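Local coordinates for luciferase (Lingulodinium polyedrum, PDB 1VPR), which catalyses the oxygen-dependent oxidation of dinoflagellate luciferin, an open tetrapyrrole, with emission of blue light, this chain being the third of the enzyme's three homologous luciferase domains, at residues A[213-218]-A[315-320]; A[231-236]-A[344-349]. All coordinates share one frame; numbering follows the deposited sequence.

Contact 1 of 2, residues A[213-218]-A[315-320]; sequences GDVCTV and IPLQSR
Thr217 and Val215 of barrel strand 215-219 meet Ile315 and Leu317 in a strand-to-loop contact on one face of the beta barrel of the catalytic domain, where the chain that leaves strand 297-307 runs past on its way to helix 321-324. The nearest backbone pair, Thr217 and Ile315, is 6.6 Å apart from CA to CA, and Val215 and Leu317 stand 8.0 Å apart by the same measure. The two pairs together bury 159 Å², a modest area. The polar link is a weak hydrogen bond from Ile315 N to Thr217 OG1, long at 3.4 Å though fairly straight, with an N-H...O angle of 158°. In Thr217, chi1 of -71° puts OG1 beside the backbone N, near Ile315 N, and the methyl CG2 anti to the backbone N, 4.2 Å from Ile315 CG1, where the two side chains cross at about a right angle. Further along, a purely apolar touch joins Val215 CG1 to Leu317 CD1 at 4.3 Å; the Leu317 side chain does not set out toward the strand, but its end bends nearer. The stronger partner of Thr217 OG1 is Thr231 OG1, and Ile315 O is hydrogen-bonded to that same Thr231 hydroxyl, which therefore bridges strand and loop. With a valine here in place of Thr217, Ile315 N and Thr231 OG1 would probably both lose the hydroxyl they share. Around the contact, strand 215-219 lies between strands 206-212 and 229-233 in the antiparallel sheet: Cys216 pairs through its backbone with Trp232 and Thr217 with Asn210, while the loop continues past strand 237-241, where Gln318 touches Phe238.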
ATOM      1  N   GLY A 213       9.929  -9.307 -13.741  1.00 14.68           N
ATOM      2  CA  GLY A 213      10.942  -8.292 -13.993  1.00 13.21           C
ATOM      3  C   GLY A 213      10.611  -6.988 -13.279  1.00 12.78           C
ATOM      4  O   GLY A 213      10.493  -6.951 -12.050  1.00 14.44           O
ATOM      5  N   ASP A 214      10.415  -5.928 -14.055  1.00 13.27           N
ATOM      6  CA  ASP A 214      10.111  -4.619 -13.499  1.00 16.04           C
ATOM      7  C   ASP A 214       8.617  -4.270 -13.468  1.00 16.43           C
ATOM      8  O   ASP A 214       8.246  -3.104 -13.241  1.00 15.53           O
ATOM      9  CB  ASP A 214      10.882  -3.543 -14.275  1.00 16.20           C
ATOM     10  CG  ASP A 214      10.588  -3.575 -15.763  1.00 20.00           C
ATOM     11  OD1 ASP A 214      11.112  -2.724 -16.506  1.00 19.92           O
ATOM     12  OD2 ASP A 214       9.829  -4.455 -16.206  1.00 18.69           O
ATOM     13  N   VAL A 215       7.762  -5.264 -13.714  1.00 13.44           N
ATOM     14  CA  VAL A 215       6.302  -5.055 -13.682  1.00 14.21           C
ATOM     15  C   VAL A 215       5.717  -5.992 -12.638  1.00 13.44           C
ATOM     16  O   VAL A 215       6.044  -7.182 -12.599  1.00 13.46           O
ATOM     17  CB  VAL A 215       5.657  -5.343 -15.060  1.00 15.50           C
ATOM     18  CG1 VAL A 215       4.129  -5.367 -14.944  1.00 16.07           C
ATOM     19  CG2 VAL A 215       6.083  -4.263 -16.054  1.00 14.23           C
ATOM     20  N   CYS A 216       4.878  -5.452 -11.759  1.00 12.89           N
ATOM     21  CA  CYS A 216       4.255  -6.260 -10.718  1.00 11.27           C
ATOM     22  C   CYS A 216       2.777  -5.970 -10.556  1.00 10.92           C
ATOM     23  O   CYS A 216       2.338  -4.852 -10.801  1.00 14.68           O
ATOM     24  CB  CYS A 216       4.853  -5.951  -9.353  1.00 14.88           C
ATOM     25  SG  CYS A 216       6.550  -6.419  -9.067  1.00 16.74           S
ATOM     26  N   THR A 217       2.027  -6.970 -10.108  1.00 11.51           N
ATOM     27  CA  THR A 217       0.618  -6.784  -9.753  1.00 10.93           C
ATOM     28  C   THR A 217       0.629  -7.103  -8.257  1.00 10.54           C
ATOM     29  O   THR A 217       1.202  -8.111  -7.830  1.00 11.71           O
ATOM     30  CB  THR A 217      -0.300  -7.743 -10.465  1.00 12.67           C
ATOM     31  OG1 THR A 217      -0.372  -7.369 -11.844  1.00 11.26           O
ATOM     32  CG2 THR A 217      -1.718  -7.676  -9.845  1.00 12.15           C
ATOM     33  N   VAL A 218       0.026  -6.239  -7.447  1.00 12.31           N
ATOM     34  CA  VAL A 218       0.033  -6.416  -6.008  1.00 11.32           C
ATOM     35  C   VAL A 218      -1.373  -6.395  -5.403  1.00 12.81           C
ATOM     36  O   VAL A 218      -2.159  -5.484  -5.662  1.00 10.73           O
ATOM     37  CB  VAL A 218       0.889  -5.295  -5.313  1.00 12.67           C
ATOM     38  CG1 VAL A 218       0.889  -5.469  -3.789  1.00 10.28           C
ATOM     39  CG2 VAL A 218       2.316  -5.324  -5.840  1.00 12.51           C
ATOM     40  N   ILE A 315      -3.169  -8.175 -13.547  1.00 15.74           N
ATOM     41  CA  ILE A 315      -4.188  -7.428 -14.279  1.00 16.10           C
ATOM     42  C   ILE A 315      -3.346  -6.551 -15.227  1.00 16.68           C
ATOM     43  O   ILE A 315      -2.126  -6.381 -15.007  1.00 14.51           O
ATOM     44  CB  ILE A 315      -5.104  -6.574 -13.367  1.00 17.09           C
ATOM     45  CG1 ILE A 315      -4.277  -5.684 -12.440  1.00 18.34           C
ATOM     46  CG2 ILE A 315      -6.016  -7.490 -12.551  1.00 19.23           C
ATOM     47  CD1 ILE A 315      -5.108  -4.568 -11.776  1.00 17.62           C
ATOM     48  N   PRO A 316      -3.962  -6.019 -16.297  1.00 14.81           N
ATOM     49  CA  PRO A 316      -3.267  -5.180 -17.284  1.00 15.22           C
ATOM     50  C   PRO A 316      -2.459  -4.035 -16.711  1.00 15.05           C
ATOM     51  O   PRO A 316      -2.791  -3.472 -15.660  1.00 13.70           O
ATOM     52  CB  PRO A 316      -4.396  -4.688 -18.172  1.00 15.96           C
ATOM     53  CG  PRO A 316      -5.351  -5.871 -18.157  1.00 15.82           C
ATOM     54  CD  PRO A 316      -5.369  -6.230 -16.690  1.00 16.17           C
ATOM     55  N   LEU A 317      -1.401  -3.676 -17.423  1.00 14.36           N
ATOM     56  CA  LEU A 317      -0.514  -2.589 -16.994  1.00 13.88           C
ATOM     57  C   LEU A 317      -1.137  -1.208 -17.202  1.00 12.72           C
ATOM     58  O   LEU A 317      -1.923  -1.007 -18.121  1.00 12.56           O
ATOM     59  CB  LEU A 317       0.787  -2.675 -17.782  1.00 14.70           C
ATOM     60  CG  LEU A 317       1.869  -1.616 -17.554  1.00 16.51           C
ATOM     61  CD1 LEU A 317       2.339  -1.637 -16.092  1.00 15.15           C
ATOM     62  CD2 LEU A 317       3.040  -1.918 -18.525  1.00 18.59           C
ATOM     63  N   GLN A 318      -0.756  -0.259 -16.348  1.00 12.30           N
ATOM     64  CA  GLN A 318      -1.247   1.114 -16.433  1.00 13.13           C
ATOM     65  C   GLN A 318      -0.291   1.998 -15.667  1.00 11.68           C
ATOM     66  O   GLN A 318       0.619   1.512 -14.971  1.00 10.03           O
ATOM     67  CB  GLN A 318      -2.635   1.236 -15.773  1.00 11.99           C
ATOM     68  CG  GLN A 318      -2.673   0.866 -14.296  1.00 11.61           C
ATOM     69  CD  GLN A 318      -2.145   1.952 -13.379  1.00 13.80           C
ATOM     70  OE1 GLN A 318      -2.497   3.116 -13.523  1.00 15.13           O
ATOM     71  NE2 GLN A 318      -1.320   1.566 -12.396  1.00 12.19           N
ATOM     72  N   SER A 319      -0.507   3.300 -15.795  1.00 13.67           N
ATOM     73  CA  SER A 319       0.273   4.279 -15.047  1.00 12.78           C
ATOM     74  C   SER A 319      -0.544   5.550 -15.048  1.00 12.05           C
ATOM     75  O   SER A 319      -1.552   5.664 -15.757  1.00 12.62           O
ATOM     76  CB  SER A 319       1.671   4.509 -15.653  1.00 12.79           C
ATOM     77  OG  SER A 319       1.663   5.373 -16.778  1.00 15.08           O
ATOM     78  N   ARG A 320      -0.134   6.491 -14.205  1.00 13.40           N
ATOM     79  CA  ARG A 320      -0.795   7.773 -14.057  1.00 12.70           C
ATOM     80  C   ARG A 320       0.232   8.901 -14.185  1.00 14.82           C
ATOM     81  O   ARG A 320       0.089   9.951 -13.563  1.00 14.16           O
ATOM     82  CB  ARG A 320      -1.475   7.839 -12.688  1.00 12.67           C
ATOM     83  CG  ARG A 320      -2.589   6.794 -12.514  1.00 12.39           C
ATOM     84  CD  ARG A 320      -3.677   6.983 -13.566  1.00 15.32           C
ATOM     85  NE  ARG A 320      -4.132   8.376 -13.601  1.00 14.19           N
ATOM     86  CZ  ARG A 320      -5.003   8.906 -12.741  1.00 16.36           C
ATOM     87  NH1 ARG A 320      -5.540   8.162 -11.758  1.00 13.50           N
ATOM     88  NH2 ARG A 320      -5.347  10.183 -12.870  1.00 13.92           N
TER

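Contact 2 of 2, residues A[231-236]-A[344-349]; sequences TWKSGH and KDLDYP
Leu346 lays both methyls on the imidazole of His236, and CD1 also meets the aliphatic chain of Lys233; this one side chain makes the contact from the loop side. With CG anti to the carbonyl carbon (chi1 -65°), Leu346 directs its branched end at the ring. CD1 sits over one face, 3.9 Å from the ring centroid and 16° off the normal, which is the geometry of a CH-pi interaction; its offset is toward the rim, and His236 CG is the closest ring atom at 3.8 Å. The second methyl reaches the other end of the imidazole, with Leu346 CD2 3.8 Å from His236 CE1. Lys233 comes from another direction: its chain is fully extended, and CB approaches Leu346 CD1 to 3.9 Å, with CD nearly as close, so that the same methyl touches both ring and chain. Both partners cross Leu346 at about a right angle. The imidazole also has Lys233 O at its edge, in plane, and its ND1 is hydrogen-bonded to Asp321 OD2, a polar anchor that would help fix the ring's rotation. His236 and Lys233 are the ends of a type II beta turn, closed by His236 N to Lys233 O at 2.8 Å. Leu346 occupies the second position of a type I turn, making this a surface turn-to-turn contact, in which the turn joining strands 229-233 and 237-241 of the calycin-type barrel is covered by a later loop.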
ATOM      1  N   THR A 231      -1.488  -2.786 -10.589  1.00 15.66           N
ATOM      2  CA  THR A 231      -0.339  -3.213 -11.386  1.00 17.03           C
ATOM      3  C   THR A 231       0.455  -1.945 -11.695  1.00 15.97           C
ATOM      4  O   THR A 231      -0.123  -0.911 -12.047  1.00 16.13           O
ATOM      5  CB  THR A 231      -0.771  -3.851 -12.731  1.00 17.79           C
ATOM      6  OG1 THR A 231      -1.462  -5.083 -12.482  1.00 20.52           O
ATOM      7  CG2 THR A 231       0.436  -4.159 -13.592  1.00 17.51           C
ATOM      8  N   TRP A 232       1.774  -2.019 -11.572  1.00 14.13           N
ATOM      9  CA  TRP A 232       2.596  -0.856 -11.863  1.00 15.08           C
ATOM     10  C   TRP A 232       3.924  -1.271 -12.476  1.00 15.34           C
ATOM     11  O   TRP A 232       4.249  -2.455 -12.540  1.00 14.10           O
ATOM     12  CB  TRP A 232       2.825  -0.016 -10.580  1.00 14.10           C
ATOM     13  CG  TRP A 232       3.116  -0.788  -9.329  1.00 13.48           C
ATOM     14  CD1 TRP A 232       2.261  -0.989  -8.268  1.00 15.40           C
ATOM     15  CD2 TRP A 232       4.320  -1.511  -9.009  1.00 15.19           C
ATOM     16  NE1 TRP A 232       2.850  -1.793  -7.324  1.00 15.75           N
ATOM     17  CE2 TRP A 232       4.110  -2.133  -7.750  1.00 15.91           C
ATOM     18  CE3 TRP A 232       5.547  -1.699  -9.662  1.00 14.99           C
ATOM     19  CZ2 TRP A 232       5.082  -2.932  -7.133  1.00 18.74           C
ATOM     20  CZ3 TRP A 232       6.519  -2.499  -9.045  1.00 14.83           C
ATOM     21  CH2 TRP A 232       6.278  -3.105  -7.797  1.00 16.74           C
ATOM     22  N   LYS A 233       4.688  -0.296 -12.955  1.00 14.77           N
ATOM     23  CA  LYS A 233       5.990  -0.595 -13.538  1.00 14.33           C
ATOM     24  C   LYS A 233       7.037   0.337 -12.920  1.00 13.08           C
ATOM     25  O   LYS A 233       6.764   1.521 -12.650  1.00 12.45           O
ATOM     26  CB  LYS A 233       5.958  -0.427 -15.070  1.00 13.26           C
ATOM     27  CG  LYS A 233       7.334  -0.654 -15.748  1.00 14.41           C
ATOM     28  CD  LYS A 233       7.234  -0.570 -17.289  1.00 14.94           C
ATOM     29  CE  LYS A 233       8.601  -0.806 -17.920  1.00 13.80           C
ATOM     30  NZ  LYS A 233       8.500  -1.171 -19.357  1.00 13.67           N
ATOM     31  N   SER A 234       8.222  -0.216 -12.684  1.00 13.98           N
ATOM     32  CA  SER A 234       9.341   0.534 -12.117  1.00 13.28           C
ATOM     33  C   SER A 234       9.439   1.912 -12.774  1.00 12.91           C
ATOM     34  O   SER A 234       9.492   2.017 -13.992  1.00 15.34           O
ATOM     35  CB  SER A 234      10.631  -0.253 -12.363  1.00 15.72           C
ATOM     36  OG  SER A 234      11.762   0.388 -11.813  1.00 16.19           O
ATOM     37  N   GLY A 235       9.432   2.965 -11.961  1.00 14.31           N
ATOM     38  CA  GLY A 235       9.572   4.328 -12.466  1.00 15.60           C
ATOM     39  C   GLY A 235       8.306   5.017 -12.961  1.00 18.09           C
ATOM     40  O   GLY A 235       8.369   6.186 -13.397  1.00 15.43           O
ATOM     41  N   HIS A 236       7.160   4.326 -12.889  1.00 14.79           N
ATOM     42  CA  HIS A 236       5.901   4.902 -13.361  1.00 13.64           C
ATOM     43  C   HIS A 236       4.878   5.087 -12.254  1.00 13.03           C
ATOM     44  O   HIS A 236       4.738   4.248 -11.376  1.00 13.87           O
ATOM     45  CB  HIS A 236       5.326   4.029 -14.487  1.00 15.02           C
ATOM     46  CG  HIS A 236       6.167   4.031 -15.732  1.00 16.47           C
ATOM     47  ND1 HIS A 236       6.008   4.967 -16.732  1.00 16.64           N
ATOM     48  CD2 HIS A 236       7.207   3.245 -16.112  1.00 16.25           C
ATOM     49  CE1 HIS A 236       6.908   4.753 -17.680  1.00 17.42           C
ATOM     50  NE2 HIS A 236       7.647   3.714 -17.327  1.00 16.06           N
ATOM     51  N   LYS A 344       3.259  10.215 -19.967  1.00 19.44           N
ATOM     52  CA  LYS A 344       2.230   9.566 -20.780  1.00 17.13           C
ATOM     53  C   LYS A 344       1.866   8.279 -20.065  1.00 16.85           C
ATOM     54  O   LYS A 344       2.739   7.549 -19.583  1.00 18.61           O
ATOM     55  CB  LYS A 344       2.750   9.260 -22.179  1.00 19.05           C
ATOM     56  N   ASP A 345       0.575   8.007 -19.953  1.00 16.82           N
ATOM     57  CA  ASP A 345       0.158   6.789 -19.269  1.00 14.99           C
ATOM     58  C   ASP A 345       0.430   5.546 -20.121  1.00 13.30           C
ATOM     59  O   ASP A 345       0.130   5.527 -21.299  1.00 13.54           O
ATOM     60  CB  ASP A 345      -1.330   6.863 -18.930  1.00 14.28           C
ATOM     61  CG  ASP A 345      -1.651   7.907 -17.883  1.00 16.07           C
ATOM     62  OD1 ASP A 345      -2.861   8.084 -17.638  1.00 16.19           O
ATOM     63  OD2 ASP A 345      -0.739   8.536 -17.282  1.00 14.78           O
ATOM     64  N   LEU A 346       1.004   4.517 -19.503  1.00 13.75           N
ATOM     65  CA  LEU A 346       1.311   3.260 -20.166  1.00 14.26           C
ATOM     66  C   LEU A 346       0.069   2.631 -20.780  1.00 12.18           C
ATOM     67  O   LEU A 346       0.173   1.870 -21.731  1.00 13.11           O
ATOM     68  CB  LEU A 346       1.964   2.282 -19.155  1.00 14.31           C
ATOM     69  CG  LEU A 346       3.336   2.699 -18.593  1.00 14.46           C
ATOM     70  CD1 LEU A 346       3.838   1.680 -17.557  1.00 16.45           C
ATOM     71  CD2 LEU A 346       4.334   2.794 -19.756  1.00 17.82           C
ATOM     72  N   ASP A 347      -1.111   2.968 -20.271  1.00 13.28           N
ATOM     73  CA  ASP A 347      -2.342   2.388 -20.817  1.00 14.50           C
ATOM     74  C   ASP A 347      -3.200   3.359 -21.651  1.00 14.51           C
ATOM     75  O   ASP A 347      -4.360   3.073 -21.968  1.00 13.83           O
ATOM     76  CB  ASP A 347      -3.179   1.755 -19.685  1.00 13.26           C
ATOM     77  CG  ASP A 347      -3.563   2.739 -18.605  1.00 16.32           C
ATOM     78  OD1 ASP A 347      -2.800   3.697 -18.347  1.00 16.36           O
ATOM     79  OD2 ASP A 347      -4.629   2.547 -17.983  1.00 17.53           O
ATOM     80  N   TYR A 348      -2.610   4.496 -22.006  1.00 14.88           N
ATOM     81  CA  TYR A 348      -3.263   5.512 -22.832  1.00 17.09           C
ATOM     82  C   TYR A 348      -3.809   4.781 -24.070  1.00 15.32           C
ATOM     83  O   TYR A 348      -3.118   3.935 -24.645  1.00 13.19           O
ATOM     84  CB  TYR A 348      -2.227   6.562 -23.246  1.00 16.71           C
ATOM     85  CG  TYR A 348      -2.756   7.587 -24.227  1.00 18.19           C
ATOM     86  CD1 TYR A 348      -3.325   8.781 -23.786  1.00 20.01           C
ATOM     87  CD2 TYR A 348      -2.716   7.341 -25.601  1.00 19.61           C
ATOM     88  CE1 TYR A 348      -3.846   9.711 -24.689  1.00 20.42           C
ATOM     89  CE2 TYR A 348      -3.236   8.258 -26.519  1.00 20.79           C
ATOM     90  CZ  TYR A 348      -3.796   9.433 -26.058  1.00 20.58           C
ATOM     91  OH  TYR A 348      -4.298  10.315 -26.975  1.00 21.43           O
ATOM     92  N   PRO A 349      -5.008   5.144 -24.552  1.00 15.79           N
ATOM     93  CA  PRO A 349      -5.983   6.157 -24.153  1.00 16.11           C
ATOM     94  C   PRO A 349      -7.069   5.793 -23.138  1.00 16.59           C
ATOM     95  O   PRO A 349      -8.105   6.451 -23.151  1.00 16.79           O
ATOM     96  CB  PRO A 349      -6.608   6.534 -25.489  1.00 15.12           C
ATOM     97  CG  PRO A 349      -6.822   5.143 -26.078  1.00 16.37           C
ATOM     98  CD  PRO A 349      -5.502   4.421 -25.746  1.00 16.74           C
TER

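How the contacts relate
From the N terminus, the chain passes first through strand 215-219 (contact 1) and then strand 229-233 (contact 2), neighbours in the antiparallel sheet. It then builds strands 237-241 to 297-307 before returning as the loop 315-320, which closes contact 1 over 96 residues. Past helix 321-324, segment 344-349 closes contact 2 over 107 residues. The segments alternate, so the two closures cross. Their centres lie about 7 Å apart, and they touch directly: Gln318 NE2 is 2.8 Å from Thr231 O, a probable hydrogen bond, and Ser319 OG is hydrogen-bonded to Leu346 N. Together they fasten the chain following the last barrel strand to two adjacent early strands.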